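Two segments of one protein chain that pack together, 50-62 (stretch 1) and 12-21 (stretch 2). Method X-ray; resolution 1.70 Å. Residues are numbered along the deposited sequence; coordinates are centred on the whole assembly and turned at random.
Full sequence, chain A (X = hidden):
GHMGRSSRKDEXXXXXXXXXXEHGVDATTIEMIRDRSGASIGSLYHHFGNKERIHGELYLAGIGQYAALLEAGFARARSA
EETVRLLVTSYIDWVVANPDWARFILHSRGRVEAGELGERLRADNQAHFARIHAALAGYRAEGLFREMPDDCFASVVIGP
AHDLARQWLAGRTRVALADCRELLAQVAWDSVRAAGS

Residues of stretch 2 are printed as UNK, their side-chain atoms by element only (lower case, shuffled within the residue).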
# COMPACT_ATOMS: atom_id res chain seq x y z
N ASN A 50 16.43 -15.26 18.29
CA ASN A 50 16.32 -13.97 18.98
C ASN A 50 15.13 -13.16 18.51
O ASN A 50 14.31 -13.66 17.72
CB ASN A 50 17.62 -13.14 18.83
CG ASN A 50 18.01 -12.92 17.38
OD1 ASN A 50 17.17 -12.74 16.49
ND2 ASN A 50 19.31 -12.89 17.15
N LYS A 51 15.05 -11.91 18.96
CA LYS A 51 13.95 -11.00 18.60
C LYS A 51 13.79 -10.83 17.08
O LYS A 51 12.67 -10.92 16.56
CB LYS A 51 14.10 -9.63 19.28
CG LYS A 51 12.95 -8.69 18.99
CD LYS A 51 13.15 -7.35 19.61
CE LYS A 51 13.84 -6.37 18.68
NZ LYS A 51 13.94 -5.07 19.38
N GLU A 52 14.90 -10.60 16.39
CA GLU A 52 14.89 -10.45 14.93
C GLU A 52 14.37 -11.69 14.18
O GLU A 52 13.64 -11.57 13.18
CB GLU A 52 16.29 -10.07 14.40
CG GLU A 52 16.26 -9.44 13.00
CD GLU A 52 15.49 -8.12 12.94
OE1 GLU A 52 15.36 -7.42 13.97
OE2 GLU A 52 15.00 -7.77 11.84
N ARG A 53 14.74 -12.89 14.64
CA ARG A 53 14.24 -14.10 14.00
C ARG A 53 12.74 -14.27 14.27
O ARG A 53 11.97 -14.59 13.37
CB ARG A 53 14.99 -15.34 14.42
CG ARG A 53 14.89 -16.41 13.35
CD ARG A 53 14.27 -17.61 13.94
NE ARG A 53 13.92 -18.62 12.94
CZ ARG A 53 14.78 -19.49 12.43
NH1 ARG A 53 16.06 -19.45 12.78
NH2 ARG A 53 14.36 -20.39 11.55
N ILE A 54 12.35 -14.02 15.52
CA ILE A 54 10.94 -14.05 15.92
C ILE A 54 10.11 -13.06 15.10
O ILE A 54 8.99 -13.39 14.65
CB ILE A 54 10.77 -13.79 17.43
CG1 ILE A 54 11.31 -14.99 18.23
CG2 ILE A 54 9.31 -13.57 17.79
CD1 ILE A 54 11.33 -14.80 19.77
N HIS A 55 10.66 -11.87 14.91
CA HIS A 55 10.07 -10.83 14.05
C HIS A 55 9.79 -11.33 12.62
O HIS A 55 8.66 -11.18 12.10
CB HIS A 55 11.00 -9.61 14.04
CG HIS A 55 10.53 -8.48 13.19
ND1 HIS A 55 10.79 -8.40 11.84
CD2 HIS A 55 9.86 -7.35 13.51
CE1 HIS A 55 10.29 -7.28 11.36
NE2 HIS A 55 9.72 -6.62 12.36
N GLY A 56 10.78 -11.95 11.99
CA GLY A 56 10.60 -12.51 10.64
C GLY A 56 9.64 -13.70 10.61
O GLY A 56 8.85 -13.86 9.66
N GLU A 57 9.68 -14.55 11.63
CA GLU A 57 8.76 -15.70 11.70
C GLU A 57 7.31 -15.20 11.86
O GLU A 57 6.38 -15.79 11.26
CB GLU A 57 9.12 -16.68 12.81
CG GLU A 57 10.51 -17.37 12.62
CD GLU A 57 10.53 -18.49 11.59
OE1 GLU A 57 9.49 -18.74 10.90
OE2 GLU A 57 11.59 -19.14 11.43
N LEU A 58 7.13 -14.13 12.64
CA LEU A 58 5.81 -13.51 12.79
C LEU A 58 5.28 -13.02 11.43
O LEU A 58 4.08 -13.21 11.07
CB LEU A 58 5.85 -12.37 13.82
CG LEU A 58 4.55 -11.57 14.06
CD1 LEU A 58 3.42 -12.50 14.56
CD2 LEU A 58 4.75 -10.38 15.02
N TYR A 59 6.17 -12.41 10.66
CA TYR A 59 5.84 -11.93 9.32
C TYR A 59 5.42 -13.10 8.43
O TYR A 59 4.32 -13.10 7.81
CB TYR A 59 7.01 -11.16 8.68
CG TYR A 59 6.62 -10.56 7.36
CD1 TYR A 59 6.01 -9.31 7.29
CD2 TYR A 59 6.80 -11.28 6.18
CE1 TYR A 59 5.62 -8.78 6.03
CE2 TYR A 59 6.42 -10.77 4.95
CZ TYR A 59 5.84 -9.54 4.87
OH TYR A 59 5.44 -9.10 3.63
N LEU A 60 6.28 -14.11 8.36
CA LEU A 60 6.02 -15.25 7.47
C LEU A 60 4.75 -16.01 7.86
O LEU A 60 4.00 -16.48 6.98
CB LEU A 60 7.21 -16.21 7.44
CG LEU A 60 8.53 -15.65 6.88
CD1 LEU A 60 9.61 -16.73 7.04
CD2 LEU A 60 8.42 -15.25 5.41
N ALA A 61 4.52 -16.16 9.16
CA ALA A 61 3.27 -16.81 9.62
C ALA A 61 2.03 -16.03 9.21
O ALA A 61 1.00 -16.65 8.88
CB ALA A 61 3.29 -17.00 11.11
N GLY A 62 2.11 -14.70 9.23
CA GLY A 62 0.99 -13.85 8.86
C GLY A 62 0.64 -13.98 7.40
O GLY A 62 -0.52 -14.20 7.05
N UNK A 12 3.91 -18.33 21.08
CA UNK A 12 5.08 -17.43 21.14
C UNK A 12 4.97 -16.27 20.14
O UNK A 12 5.17 -15.10 20.49
c UNK A 12 6.64 -19.08 22.22
c UNK A 12 6.39 -18.22 20.96
c UNK A 12 7.55 -17.28 20.65
c UNK A 12 7.63 -20.22 22.00
N UNK A 13 4.60 -16.59 18.89
CA UNK A 13 4.39 -15.52 17.91
C UNK A 13 3.29 -14.53 18.30
O UNK A 13 3.42 -13.33 18.07
c UNK A 13 6.59 -15.98 15.85
c UNK A 13 5.31 -16.89 15.94
c UNK A 13 4.94 -17.41 14.57
c UNK A 13 4.13 -16.10 16.51
N UNK A 14 2.19 -15.02 18.90
CA UNK A 14 1.13 -14.11 19.28
C UNK A 14 1.58 -13.19 20.42
O UNK A 14 1.22 -12.02 20.45
c UNK A 14 -1.07 -14.33 17.14
o UNK A 14 -0.31 -14.37 16.14
n UNK A 14 -2.00 -13.39 17.29
c UNK A 14 -0.94 -15.37 18.30
c UNK A 14 -0.20 -14.83 19.58
N UNK A 15 2.38 -13.72 21.34
CA UNK A 15 3.00 -12.92 22.41
C UNK A 15 3.89 -11.84 21.84
O UNK A 15 3.80 -10.69 22.23
c UNK A 15 3.80 -13.82 23.37
N UNK A 16 4.77 -12.23 20.91
CA UNK A 16 5.62 -11.26 20.25
C UNK A 16 4.79 -10.16 19.57
O UNK A 16 5.04 -8.96 19.75
c UNK A 16 6.54 -11.96 19.26
N UNK A 17 3.75 -10.56 18.84
CA UNK A 17 2.89 -9.56 18.22
C UNK A 17 2.29 -8.58 19.25
O UNK A 17 2.30 -7.37 19.02
c UNK A 17 1.23 -8.31 15.84
c UNK A 17 -0.39 -10.21 16.23
c UNK A 17 0.68 -9.33 16.87
c UNK A 17 1.78 -10.25 17.41
N UNK A 18 1.79 -9.08 20.38
CA UNK A 18 1.21 -8.23 21.41
C UNK A 18 2.25 -7.21 21.92
O UNK A 18 1.94 -6.02 22.05
c UNK A 18 0.69 -9.09 22.56
N UNK A 19 3.48 -7.68 22.14
CA UNK A 19 4.58 -6.81 22.58
C UNK A 19 4.89 -5.75 21.53
O UNK A 19 4.95 -4.57 21.85
s UNK A 19 5.75 -8.73 24.29
c UNK A 19 5.85 -7.62 22.88
N UNK A 20 5.06 -6.18 20.28
CA UNK A 20 5.37 -5.28 19.17
C UNK A 20 4.33 -4.18 19.00
O UNK A 20 4.66 -3.04 18.71
c UNK A 20 6.70 -6.95 17.75
c UNK A 20 6.72 -7.95 16.79
c UNK A 20 7.80 -8.80 16.65
c UNK A 20 8.93 -8.64 17.50
c UNK A 20 8.90 -7.64 18.47
c UNK A 20 7.80 -6.79 18.58
c UNK A 20 5.50 -6.04 17.85
N UNK A 21 3.06 -4.55 19.17
CA UNK A 21 1.93 -3.64 18.96
C UNK A 21 1.86 -2.59 20.06
O UNK A 21 1.59 -1.44 19.80
c UNK A 21 0.61 -4.42 18.89
o UNK A 21 0.69 -5.39 17.87

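Position 12, the first of the hidden stretch, has four side-chain carbons that fork at the first, one arm running two carbons long. That beta branch with an ethyl arm is isoleucine, Ile12; it is buried, but its side chain comes no nearer than 4.6 Å to stretch 1.

Position 13 also carries four carbons, but the fork comes at the second. Its CA-to-CB bond points sideways, yet its end comes nearer and settles among Ile54, Glu57, Leu58 and Ala61, a knob in a hole. This is leucine, Leu13: its CD2 lies 3.7 Å from Ile54 O, and its CD1 lies 3.9 Å from Ala61 CB.

Position 14 has three carbons, the third bearing one oxygen and one nitrogen, so it is glutamine. Gln14 is exposed and only brushes the contact, its OE1 4.5 Å from Leu58 CD1.

Position 15 has a single carbon and stays out of reach of the other helix: alanine, Ala15.

Position 16 again has one carbon, now pointing toward the partner, with CB 3.5 Å from Ile54 CG2. It is alanine, Ala16, and the short side chain lets the isoleucine methyl come close to the helix.

Position 17 shows four carbons forked at the second, hence leucine. Leu17 meets Leu58 near its backbone, CB standing 3.8 Å from Leu58 CD2.

Position 18 is one carbon facing elsewhere, alanine, Ala18.

Position 19 has one carbon followed by a sulfur, so it is cysteine; Cys19 is buried but does not reach stretch 1.

Position 20 has one carbon and a six-carbon ring without an oxygen: phenylalanine. Phe20 presents its ring edge to Lys51, His55 and Leu58, with CD2 3.6 Å from Leu58 CD2 and CE1 4.2 Å from Lys51 CG. Its ring lies oblique to that of His55, centroids 5.7 Å apart.

Position 21 ends in one carbon and one oxygen, serine. Ser21 turns back to its own helix, OG donating to Leu17 O at 2.8 Å.

The helices cross at 104°, their axes 9.7 Å apart at closest approach, and bury 489 Å² without a hydrogen bond between them. Leu58 is the central piece of stretch 1: CD1 lies 3.6 Å from Leu13 O, both methyls lie near Leu17 CB (CD1 at 4.0 Å, CD2 at 3.8 Å), and CD2 also meets Phe20. Polar groups find partners outside this contact: Asn50 OD1 caps the helix by accepting from Arg53 N at 3.1 Å, Arg53 NE bridges to Glu57 OE2 at 2.8 Å, and Lys51, Glu52 and Glu57 also bond elsewhere in the structure. The rule is apolar fit: a leucine in a four-residue hole, an alanine where an isoleucine presses in, and a phenylalanine edge extending the seam.

Stretch 2 12-21: ILQAALACFS
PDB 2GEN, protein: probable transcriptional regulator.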